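Local coordinates for protein beta-glucoside kinase (Listeria monocytogenes, PDB 4HTL) that catalyses the ATP-dependent phosphorylation of cellobiose to cellobiose-6'-phosphate and may also regulate transcription of the cellobiose phosphotransferase operon, at residues A[205-208]-A[214-217]. Numbering follows the deposited sequence. Where two conformers were deposited one is given.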
ATOM      1  N   ALA A 205      32.801  -1.730   5.885  1.00 20.98           N
ATOM      2  CA  ALA A 205      34.017  -1.998   6.632  1.00 23.66           C
ATOM      3  C   ALA A 205      34.437  -0.764   7.421  1.00 21.86           C
ATOM      4  O   ALA A 205      34.766  -0.843   8.612  1.00 23.95           O
ATOM      5  CB  ALA A 205      35.153  -2.500   5.704  1.00 23.94           C
ATOM      6  N   ASN A 206      34.367   0.397   6.787  1.00 23.12           N
ATOM      7  CA  ASN A 206      34.672   1.629   7.488  0.70 21.98           C
ATOM      8  C   ASN A 206      33.670   1.899   8.601  1.00 21.30           C
ATOM      9  O   ASN A 206      34.031   2.305   9.673  1.00 19.78           O
ATOM     10  CB  ASN A 206      34.742   2.792   6.527  0.70 24.61           C
ATOM     11  CG  ASN A 206      35.891   2.665   5.579  0.70 23.51           C
ATOM     12  OD1 ASN A 206      36.858   1.986   5.876  0.70 31.37           O
ATOM     13  ND2 ASN A 206      35.794   3.308   4.437  0.70 36.92           N
ATOM     14  N   TYR A 207      32.407   1.609   8.346  1.00 21.58           N
ATOM     15  CA  TYR A 207      31.375   1.700   9.381  1.00 19.24           C
ATOM     16  C   TYR A 207      31.740   0.838  10.607  1.00 21.40           C
ATOM     17  O   TYR A 207      31.675   1.284  11.753  1.00 20.88           O
ATOM     18  CB  TYR A 207      30.047   1.220   8.759  1.00 18.87           C
ATOM     19  CG  TYR A 207      28.889   1.099   9.715  1.00 20.50           C
ATOM     20  CD1 TYR A 207      28.258   2.231  10.210  1.00 21.08           C
ATOM     21  CD2 TYR A 207      28.361  -0.141  10.070  1.00 21.16           C
ATOM     22  CE1 TYR A 207      27.222   2.139  11.104  1.00 20.29           C
ATOM     23  CE2 TYR A 207      27.300  -0.240  10.957  1.00 23.71           C
ATOM     24  CZ  TYR A 207      26.713   0.892  11.456  1.00 20.29           C
ATOM     25  OH  TYR A 207      25.647   0.839  12.344  1.00 22.27           O
ATOM     26  N   ASP A 208      32.094  -0.431  10.354  1.00 22.94           N
ATOM     27  CA  ASP A 208      32.444  -1.355  11.435  1.00 24.11           C
ATOM     28  C   ASP A 208      33.695  -0.921  12.194  1.00 22.49           C
ATOM     29  O   ASP A 208      33.861  -1.277  13.386  1.00 24.32           O
ATOM     30  CB  ASP A 208      32.630  -2.762  10.889  1.00 22.98           C
ATOM     31  CG  ASP A 208      31.337  -3.403  10.485  1.00 23.55           C
ATOM     32  OD1 ASP A 208      30.264  -2.996  10.965  1.00 23.11           O
ATOM     33  OD2 ASP A 208      31.394  -4.291   9.650  1.00 23.42           O
ATOM     34  N   SER A 214      31.272   7.260   7.412  1.00 16.74           N
ATOM     35  CA  SER A 214      30.572   6.037   7.119  1.00 17.34           C
ATOM     36  C   SER A 214      29.392   5.791   8.046  1.00 17.14           C
ATOM     37  O   SER A 214      28.319   5.333   7.592  1.00 18.21           O
ATOM     38  CB  SER A 214      31.543   4.882   7.153  1.00 21.83           C
ATOM     39  OG  SER A 214      32.598   5.092   6.193  1.00 22.48           O
ATOM     40  N   GLU A 215      29.599   6.037   9.336  1.00 18.60           N
ATOM     41  CA  GLU A 215      28.525   5.958  10.296  1.00 19.61           C
ATOM     42  C   GLU A 215      27.320   6.767   9.868  1.00 19.01           C
ATOM     43  O   GLU A 215      26.181   6.276   9.929  1.00 18.79           O
ATOM     44  CB  GLU A 215      28.959   6.309  11.706  1.00 20.08           C
ATOM     45  CG  GLU A 215      29.820   5.236  12.321  1.00 18.58           C
ATOM     46  CD  GLU A 215      30.437   5.623  13.658  1.00 18.87           C
ATOM     47  OE1 GLU A 215      30.511   6.835  13.985  1.00 21.59           O
ATOM     48  OE2 GLU A 215      30.839   4.698  14.400  1.00 23.05           O
ATOM     49  N   ARG A 216      27.537   8.004   9.439  1.00 16.06           N
ATOM     50  CA  ARG A 216      26.408   8.823   9.059  0.60 16.85           C
ATOM     51  C   ARG A 216      25.717   8.235   7.839  1.00 17.23           C
ATOM     52  O   ARG A 216      24.489   8.175   7.778  1.00 15.02           O
ATOM     53  CB  ARG A 216      26.829  10.289   8.824  0.60 15.34           C
ATOM     54  CG  ARG A 216      25.649  11.196   8.470  0.60 16.23           C
ATOM     55  CD  ARG A 216      26.050  12.671   8.385  0.60 16.47           C
ATOM     56  NE  ARG A 216      24.896  13.446   7.996  0.60 13.56           N
ATOM     57  CZ  ARG A 216      23.873  13.760   8.794  0.60 18.43           C
ATOM     58  NH1 ARG A 216      23.891  13.480  10.090  0.60 21.74           N
ATOM     59  NH2 ARG A 216      22.831  14.409   8.298  0.60 18.50           N
ATOM     60  N   LEU A 217      26.490   7.817   6.856  1.00 15.28           N
ATOM     61  CA  LEU A 217      25.881   7.284   5.630  1.00 14.47           C
ATOM     62  C   LEU A 217      25.005   6.066   5.917  1.00 16.58           C
ATOM     63  O   LEU A 217      23.849   5.952   5.436  1.00 16.10           O
ATOM     64  CB  LEU A 217      26.939   6.949   4.586  1.00 16.21           C
ATOM     65  CG  LEU A 217      27.814   8.017   4.024  1.00 21.46           C
ATOM     66  CD1 LEU A 217      28.562   7.452   2.783  1.00 19.73           C
ATOM     67  CD2 LEU A 217      27.142   9.359   3.810  1.00 22.35           C
TER
HETATM   68  O   HOH W   1      30.133   2.066  13.910  1.00 31.68           O
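Tyr207 and Ser214 bring two consecutive helices together in an alpha-alpha corner: the last turn of helix 200-208 packs across the first turns of helix 212-236, with a short loop between them. This is a peripheral part of the ROK-family kinase, a member of the actin-like ATPase clan, and it lies away from the residues that probably bind ATP.

The direct contacts are van der Waals. Ser214 sits close in, its CB pointing at the other helix and packing 3.6 Å from Tyr207 N, with the two CB atoms 4.3 Å apart. Its hydroxyl has turned to lie beside its backbone N (chi1 -59°), which brings OG to 3.2 Å from CB of one Asn206 conformer. That approach is to carbon; the polar partner of OG is Asp211 OD2 in the connecting loop, a hydrogen bond that ties the buried hydroxyl to the turn. Beyond this corner, Ser214 also touches Tyr187 of helix 180-191.

Tyr207 has its CG anti to the backbone N (chi1 174°), and the ring thus reaches along the start of the second helix. It presents an edge: CD1 lies 3.7 Å from Glu215 CA, which is close to the ring plane, and 4.0 Å from Glu215 CG. The extended glutamate chain crosses the tyrosine at about a right angle, its carboxylate plane turned 76° from the ring.

Polar contact between the segments runs through one water, which lies over one ring face of Tyr207, toward the rim. It donates to Tyr207 O and to Glu215 OE2, each 2.8 Å from the water oxygen.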